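Maleylacetate reductase (Agrobacterium tumefaciens, PDB 3HL0) catalyses the NADH-dependent reduction of maleylacetate to 3-oxoadipate in the breakdown of aromatic compounds, as a member of the iron-containing alcohol dehydrogenase family. Local coordinates at residues D24-E27 with E28-L32; A49-L52 with A53-G57; L343-F347 with E348-P352. All coordinates share one frame; numbering follows the deposited sequence.

Contact 1 of 3, residues D24-E27 with E28-L32; sequences DVAE and EIRRL
Val25 and Ile29, one turn apart on helix 25-31, meet through methyl ends, with Val25 CG1 3.9 Å from Ile29 CD1. Two torsions bring these methyls together. CG1 of Val25 is turned anti to the backbone N (chi1 170°), and the Ile29 chain continues straight beyond CG1 (chi2 169°). At its root, Ile29 CG1 passes 3.5 Å from Val25 O, the same oxygen that accepts the hydrogen bond from Ile29 N at 3.0 Å.

A second pair, Ala26 and Arg30, repeats the spacing on a more exposed side. The extended Arg30 chain brings its NH2 to 3.8 Å from Ala26 CB, with the guanidinium inclined to the methyl. Arg30 N bonds to Ala26 O and Arg31 N to Glu27 O, whereas Glu28 N reaches Asp24 O only weakly, at 3.4 Å, where the helix starts.

Glu28 OE1 forms a salt bridge with Arg14. Water 1 lies 2.9 Å from Glu28 OE2 and 3.0 Å from Glu27 OE1; the Glu27 side of this link is tentative, since that residue was modelled in two conformers.

Further out, Val25 packs on Ile152 and Ile117 of the parallel sheet and Ile29 on Ile115, while Leu56 of helix 46-56 touches Val25, Ala26 and Ile29. The short helix thus turns a largely apolar side to the sheet. The Arg14 salt bridge should offset the cost of burying the Glu28 carboxylate and would tend to keep it ionised.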
loop_
_atom_site.group_PDB
_atom_site.type_symbol
_atom_site.label_atom_id
_atom_site.label_comp_id
_atom_site.label_asym_id
_atom_site.label_seq_id
_atom_site.Cartn_x
_atom_site.Cartn_y
_atom_site.Cartn_z
ATOM N N ASP A 24 -8.382 27.541 -2.699
ATOM C CA ASP A 24 -8.508 28.603 -1.707
ATOM C C ASP A 24 -7.737 28.309 -0.404
ATOM O O ASP A 24 -8.065 28.837 0.667
ATOM C CB ASP A 24 -9.994 28.855 -1.383
ATOM C CG ASP A 24 -10.859 29.136 -2.632
ATOM O OD1 ASP A 24 -10.469 29.977 -3.484
ATOM O OD2 ASP A 24 -11.949 28.515 -2.748
ATOM N N VAL A 25 -6.717 27.460 -0.476
ATOM C CA VAL A 25 -5.923 27.153 0.719
ATOM C C VAL A 25 -5.249 28.417 1.273
ATOM O O VAL A 25 -5.166 28.617 2.478
ATOM C CB VAL A 25 -4.868 26.068 0.432
ATOM C CG1 VAL A 25 -3.882 25.923 1.605
ATOM C CG2 VAL A 25 -5.548 24.737 0.168
ATOM N N ALA A 26 -4.748 29.254 0.373
ATOM C CA ALA A 26 -4.168 30.526 0.763
ATOM C C ALA A 26 -5.059 31.341 1.702
ATOM O O ALA A 26 -4.586 31.825 2.717
ATOM C CB ALA A 26 -3.798 31.354 -0.480
ATOM N N GLU A 27 -6.339 31.492 1.329
ATOM C CA GLU A 27 -7.362 32.169 2.153
ATOM C C GLU A 27 -7.382 31.629 3.581
ATOM O O GLU A 27 -7.397 32.387 4.549
ATOM C CB GLU A 27 -8.766 31.966 1.552
ATOM C CG GLU A 27 -9.022 32.614 0.192
ATOM C CD GLU A 27 -10.501 32.585 -0.193
ATOM O OE1 GLU A 27 -11.251 31.748 0.364
ATOM O OE2 GLU A 27 -10.916 33.399 -1.048
ATOM N N GLU A 28 -7.382 30.303 3.700
ATOM C CA GLU A 28 -7.482 29.646 4.994
ATOM C C GLU A 28 -6.234 29.845 5.837
ATOM O O GLU A 28 -6.311 29.990 7.061
ATOM C CB GLU A 28 -7.810 28.155 4.807
ATOM C CG GLU A 28 -9.186 27.966 4.147
ATOM C CD GLU A 28 -10.322 28.511 5.000
ATOM O OE1 GLU A 28 -10.267 28.406 6.257
ATOM O OE2 GLU A 28 -11.292 29.018 4.402
ATOM N N ILE A 29 -5.071 29.835 5.192
ATOM C CA ILE A 29 -3.818 30.117 5.910
ATOM C C ILE A 29 -3.902 31.528 6.487
ATOM O O ILE A 29 -3.609 31.762 7.671
ATOM C CB ILE A 29 -2.562 29.917 5.011
ATOM C CG1 ILE A 29 -2.394 28.434 4.662
ATOM C CG2 ILE A 29 -1.240 30.483 5.668
ATOM C CD1 ILE A 29 -1.334 28.196 3.561
ATOM N N ARG A 30 -4.321 32.467 5.649
ATOM C CA ARG A 30 -4.384 33.869 6.081
ATOM C C ARG A 30 -5.385 34.073 7.218
ATOM O O ARG A 30 -5.115 34.837 8.162
ATOM C CB ARG A 30 -4.691 34.778 4.893
ATOM C CG ARG A 30 -3.515 34.913 3.941
ATOM C CD ARG A 30 -3.762 36.011 2.934
ATOM N NE ARG A 30 -2.932 35.849 1.737
ATOM C CZ ARG A 30 -3.374 35.346 0.581
ATOM N NH1 ARG A 30 -2.552 35.223 -0.462
ATOM N NH2 ARG A 30 -4.642 34.968 0.462
ATOM N N ARG A 31 -6.505 33.347 7.148
ATOM C CA ARG A 31 -7.598 33.442 8.125
ATOM C C ARG A 31 -7.162 33.008 9.532
ATOM O O ARG A 31 -7.658 33.542 10.532
ATOM C CB ARG A 31 -8.802 32.641 7.636
ATOM C CG ARG A 31 -10.079 32.800 8.444
ATOM C CD ARG A 31 -11.247 32.092 7.773
ATOM N NE ARG A 31 -12.482 32.271 8.535
ATOM C CZ ARG A 31 -13.370 33.239 8.321
ATOM N NH1 ARG A 31 -13.182 34.130 7.344
ATOM N NH2 ARG A 31 -14.452 33.320 9.085
ATOM N N LEU A 32 -6.221 32.070 9.611
ATOM C CA LEU A 32 -5.575 31.717 10.872
ATOM C C LEU A 32 -4.525 32.739 11.344
ATOM O O LEU A 32 -3.930 32.563 12.415
ATOM C CB LEU A 32 -4.932 30.327 10.780
ATOM C CG LEU A 32 -5.831 29.101 10.559
ATOM C CD1 LEU A 32 -4.991 27.910 10.019
ATOM C CD2 LEU A 32 -6.584 28.711 11.837
HETATM O O HOH W 1 -11.406 28.949 1.509
#

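Contact 2 of 3, residues A49-L52 with A53-G57; sequences AEAL and ASRLG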
loop_
_atom_site.group_PDB
_atom_site.type_symbol
_atom_site.label_atom_id
_atom_site.label_comp_id
_atom_site.label_asym_id
_atom_site.label_seq_id
_atom_site.Cartn_x
_atom_site.Cartn_y
_atom_site.Cartn_z
ATOM N N ALA A 49 1.283 17.525 -3.894
ATOM C CA ALA A 49 1.803 18.342 -2.792
ATOM C C ALA A 49 2.719 19.444 -3.312
ATOM O O ALA A 49 2.648 20.611 -2.892
ATOM C CB ALA A 49 2.534 17.482 -1.818
ATOM N N GLU A 50 3.551 19.066 -4.273
ATOM C CA GLU A 50 4.429 20.028 -4.916
ATOM C C GLU A 50 3.653 21.052 -5.742
ATOM O O GLU A 50 4.010 22.235 -5.730
ATOM C CB GLU A 50 5.462 19.291 -5.774
ATOM C CG GLU A 50 6.489 18.597 -4.915
ATOM C CD GLU A 50 7.303 17.564 -5.652
ATOM O OE1 GLU A 50 7.086 17.316 -6.866
ATOM O OE2 GLU A 50 8.195 16.992 -4.994
ATOM N N ALA A 51 2.594 20.614 -6.424
ATOM C CA ALA A 51 1.805 21.559 -7.241
ATOM C C ALA A 51 1.089 22.560 -6.317
ATOM O O ALA A 51 1.074 23.772 -6.581
ATOM C CB ALA A 51 0.817 20.838 -8.132
ATOM N N LEU A 52 0.518 22.061 -5.216
ATOM C CA LEU A 52 -0.111 22.962 -4.228
ATOM C C LEU A 52 0.888 23.972 -3.640
ATOM O O LEU A 52 0.621 25.182 -3.516
ATOM C CB LEU A 52 -0.758 22.155 -3.102
ATOM C CG LEU A 52 -1.309 23.002 -1.945
ATOM C CD1 LEU A 52 -2.370 23.990 -2.428
ATOM C CD2 LEU A 52 -1.826 22.027 -0.874
ATOM N N ALA A 53 2.037 23.464 -3.223
ATOM C CA ALA A 53 3.060 24.352 -2.682
ATOM C C ALA A 53 3.435 25.453 -3.685
ATOM O O ALA A 53 3.569 26.631 -3.340
ATOM C CB ALA A 53 4.285 23.553 -2.309
ATOM N N SER A 54 3.572 25.054 -4.949
ATOM C CA SER A 54 3.867 26.006 -5.997
ATOM C C SER A 54 2.807 27.123 -6.096
ATOM O O SER A 54 3.138 28.303 -6.159
ATOM C CB SER A 54 3.988 25.244 -7.315
ATOM O OG SER A 54 4.532 26.086 -8.281
ATOM N N ARG A 55 1.537 26.755 -6.059
ATOM C CA ARG A 55 0.480 27.753 -6.191
ATOM C C ARG A 55 0.426 28.671 -4.968
ATOM O O ARG A 55 0.016 29.814 -5.079
ATOM C CB ARG A 55 -0.877 27.087 -6.381
ATOM C CG ARG A 55 -1.019 26.323 -7.693
ATOM C CD ARG A 55 -2.466 25.832 -7.808
ATOM N NE ARG A 55 -2.809 24.830 -6.801
ATOM C CZ ARG A 55 -2.642 23.516 -6.965
ATOM N NH1 ARG A 55 -2.129 23.051 -8.102
ATOM N NH2 ARG A 55 -3.004 22.670 -5.997
ATOM N N LEU A 56 0.830 28.158 -3.806
ATOM C CA LEU A 56 0.829 28.961 -2.574
ATOM C C LEU A 56 1.871 30.079 -2.568
ATOM O O LEU A 56 1.755 31.059 -1.811
ATOM C CB LEU A 56 0.977 28.045 -1.325
ATOM C CG LEU A 56 -0.264 27.252 -0.928
ATOM C CD1 LEU A 56 0.098 26.279 0.181
ATOM C CD2 LEU A 56 -1.370 28.208 -0.461
ATOM N N GLY A 57 2.887 29.957 -3.428
ATOM C CA GLY A 57 3.924 30.991 -3.524
ATOM C C GLY A 57 4.611 31.145 -2.185
ATOM O O GLY A 57 5.079 30.150 -1.624
#
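The guanidinium of Arg55 lies with one face over the backbone of the preceding turn: Ala51 O sits 3.6 Å above its plane and Leu52 CA 3.4 Å above it, both displaced toward the rim. This belongs to helix 46-56, the crossover helix of the beta-alpha-beta unit that links strands 37-40 and 60-64 of the parallel sheet. A bend at chi3 (-66°) folds the arginine back along its own helix. Arg55 NH1 then comes 3.7 Å from Ala51 CB and Arg55 NH2 3.7 Å from Leu52 CB, and the Arg55 chain crosses Leu52 at about a right angle. Ala51 O lies over the guanidinium face, not at its N-H edge, and accepts its hydrogen bond from Arg55 N.

Leu52 CG, anti to its own nitrogen (chi1 174°), lies 4.2 Å from Leu56 CD1, the two side chains crossing at a slant. The pair forms an apolar strip: Leu52 packs on Val39, and Leu56 faces helix 25-31. Ala49 and Ala53 face Val39 and Val63, putting small side chains against the sheet.

Regular i to i+4 bonds join Ala53, Ser54, Arg55 and Leu56 to the first segment. Gly57 is the first residue to leave helical phi/psi, with positive phi (60°); Gly57 N donates to Ser54 O at 3.2 Å.

Contact 3 of 3, residues L343-F347 with E348-P352; sequences LQRAF and EGARP
Across the end of helix 336-348 the backbone passes from an i to i+4 bond, Glu348 N to Gln344 O at 3.0 Å, to a wider one from Ala350 N to Arg345 O, also 3.0 Å, which encloses a bond from Gly349 N to Ala346 O of 3.2 Å. The inner donor stands well above the carbonyl plane of Ala346.

Arg345 and Glu348 run side by side and form a two-pronged salt bridge. Arg345 NE meets Glu348 OE1 at 2.9 Å and Arg345 NH1 meets Glu348 OE2 at 3.1 Å, both nearly straight. Each oxygen lies close to the guanidinium plane, yet the two flat groups are turned 37° apart, and both nitrogens stand out of the carboxylate plane, NE above OE1 and NH1 on the syn side of OE2. Bends at chi2 and chi3 swing the arginine forward to this side-on grip. Gln344 CG lies 3.4 Å from Glu348 OE2, while its amide oxygen bonds to Arg340. Ala350 CB borders the arginine, 4.0 Å from Arg345 CD. On other sides of the helix, Phe347 packs on Leu316 and Ala346 on Leu262.

Gly349, at phi 69°, is the C-prime residue of the Schellman motif that terminates this C-terminal helix.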
loop_
_atom_site.group_PDB
_atom_site.type_symbol
_atom_site.label_atom_id
_atom_site.label_comp_id
_atom_site.label_asym_id
_atom_site.label_seq_id
_atom_site.Cartn_x
_atom_site.Cartn_y
_atom_site.Cartn_z
ATOM N N LEU A 343 -14.062 -14.613 14.393
ATOM C CA LEU A 343 -12.844 -14.718 13.584
ATOM C C LEU A 343 -12.916 -15.854 12.569
ATOM O O LEU A 343 -12.413 -15.713 11.456
ATOM C CB LEU A 343 -11.631 -14.801 14.520
ATOM C CG LEU A 343 -11.319 -13.523 15.268
ATOM C CD1 LEU A 343 -10.223 -13.824 16.323
ATOM C CD2 LEU A 343 -10.899 -12.375 14.333
ATOM N N GLN A 344 -13.527 -16.979 12.943
ATOM C CA GLN A 344 -13.634 -18.063 11.994
ATOM C C GLN A 344 -14.504 -17.714 10.830
ATOM O O GLN A 344 -14.155 -18.003 9.707
ATOM C CB GLN A 344 -14.168 -19.321 12.678
ATOM C CG GLN A 344 -13.946 -20.553 11.839
ATOM C CD GLN A 344 -12.516 -20.987 11.832
ATOM O OE1 GLN A 344 -11.866 -20.934 12.846
ATOM N NE2 GLN A 344 -12.012 -21.400 10.674
ATOM N N ARG A 345 -15.641 -17.070 11.103
ATOM C CA ARG A 345 -16.499 -16.630 9.995
ATOM C C ARG A 345 -15.785 -15.608 9.084
ATOM O O ARG A 345 -15.926 -15.697 7.848
ATOM C CB ARG A 345 -17.774 -15.973 10.547
ATOM C CG ARG A 345 -18.709 -16.881 11.406
ATOM C CD ARG A 345 -19.188 -18.141 10.686
ATOM N NE ARG A 345 -18.231 -19.261 10.670
ATOM C CZ ARG A 345 -17.990 -20.049 11.721
ATOM N NH1 ARG A 345 -17.146 -21.101 11.595
ATOM N NH2 ARG A 345 -18.611 -19.806 12.885
ATOM N N ALA A 346 -15.110 -14.638 9.699
ATOM C CA ALA A 346 -14.353 -13.620 8.916
ATOM C C ALA A 346 -13.216 -14.289 8.151
ATOM O O ALA A 346 -12.982 -13.945 7.012
ATOM C CB ALA A 346 -13.823 -12.532 9.819
ATOM N N PHE A 347 -12.589 -15.309 8.734
ATOM C CA PHE A 347 -11.515 -16.038 8.013
ATOM C C PHE A 347 -12.041 -16.752 6.770
ATOM O O PHE A 347 -11.390 -16.770 5.712
ATOM C CB PHE A 347 -10.880 -17.049 8.987
ATOM C CG PHE A 347 -9.830 -17.942 8.346
ATOM C CD1 PHE A 347 -8.564 -17.444 8.070
ATOM C CD2 PHE A 347 -10.140 -19.264 8.047
ATOM C CE1 PHE A 347 -7.594 -18.284 7.462
ATOM C CE2 PHE A 347 -9.164 -20.097 7.449
ATOM C CZ PHE A 347 -7.908 -19.598 7.174
ATOM N N GLU A 348 -13.222 -17.349 6.912
ATOM C CA GLU A 348 -13.911 -18.070 5.835
ATOM C C GLU A 348 -14.497 -17.167 4.761
ATOM O O GLU A 348 -14.823 -17.629 3.662
ATOM C CB GLU A 348 -15.085 -18.852 6.466
ATOM C CG GLU A 348 -14.678 -20.071 7.220
ATOM C CD GLU A 348 -15.771 -20.568 8.184
ATOM O OE1 GLU A 348 -16.936 -20.047 8.153
ATOM O OE2 GLU A 348 -15.444 -21.498 8.979
ATOM N N GLY A 349 -14.730 -15.900 5.101
ATOM C CA GLY A 349 -15.541 -15.061 4.249
ATOM C C GLY A 349 -17.005 -15.475 4.243
ATOM O O GLY A 349 -17.704 -15.271 3.233
ATOM N N ALA A 350 -17.491 -16.040 5.366
ATOM C CA ALA A 350 -18.901 -16.488 5.492
ATOM C C ALA A 350 -19.848 -15.305 5.604
ATOM O O ALA A 350 -19.462 -14.272 6.138
ATOM C CB ALA A 350 -19.060 -17.381 6.715
ATOM N N ARG A 351 -21.041 -15.448 5.032
ATOM C CA ARG A 351 -22.094 -14.460 5.241
ATOM C C ARG A 351 -22.612 -14.587 6.654
ATOM O O ARG A 351 -22.904 -15.685 7.134
ATOM C CB ARG A 351 -23.203 -14.671 4.198
ATOM C CG ARG A 351 -24.308 -13.617 4.287
ATOM C CD ARG A 351 -25.265 -13.835 3.122
ATOM N NE ARG A 351 -26.229 -12.750 2.982
ATOM C CZ ARG A 351 -27.405 -12.728 3.601
ATOM N NH1 ARG A 351 -27.767 -13.719 4.421
ATOM N NH2 ARG A 351 -28.220 -11.697 3.420
ATOM N N PRO A 352 -22.665 -13.463 7.377
ATOM C CA PRO A 352 -23.182 -13.508 8.740
ATOM C C PRO A 352 -24.593 -14.072 8.763
ATOM O O PRO A 352 -25.402 -13.831 7.847
ATOM C CB PRO A 352 -23.218 -12.029 9.148
ATOM C CG PRO A 352 -22.173 -11.414 8.366
ATOM C CD PRO A 352 -22.240 -12.094 7.006
HETATM O O HOH W 2 -13.004 -22.368 8.592
#

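In the fold
Each contact spans consecutive residues, so each closes a helical turn or a helix end and no long loop; the three follow in series, neither nested nor crossed. After strand 15-17, contact 1 lies within helix 25-31. The chain then passes through strand 37-40 into contact 2, within the crossover to strand 60-64. Contacts 1 and 2 have centres 14 Å apart and touch: Leu56 CD2 lies 4.0 Å from both Val25 CG1 and Ile29 CD1, joining two helices of the N-terminal domain. Residues 343-352 end the last helix of the all-helical C-terminal part, with their centre about 48 Å from that of contact 1, across the chain's centre.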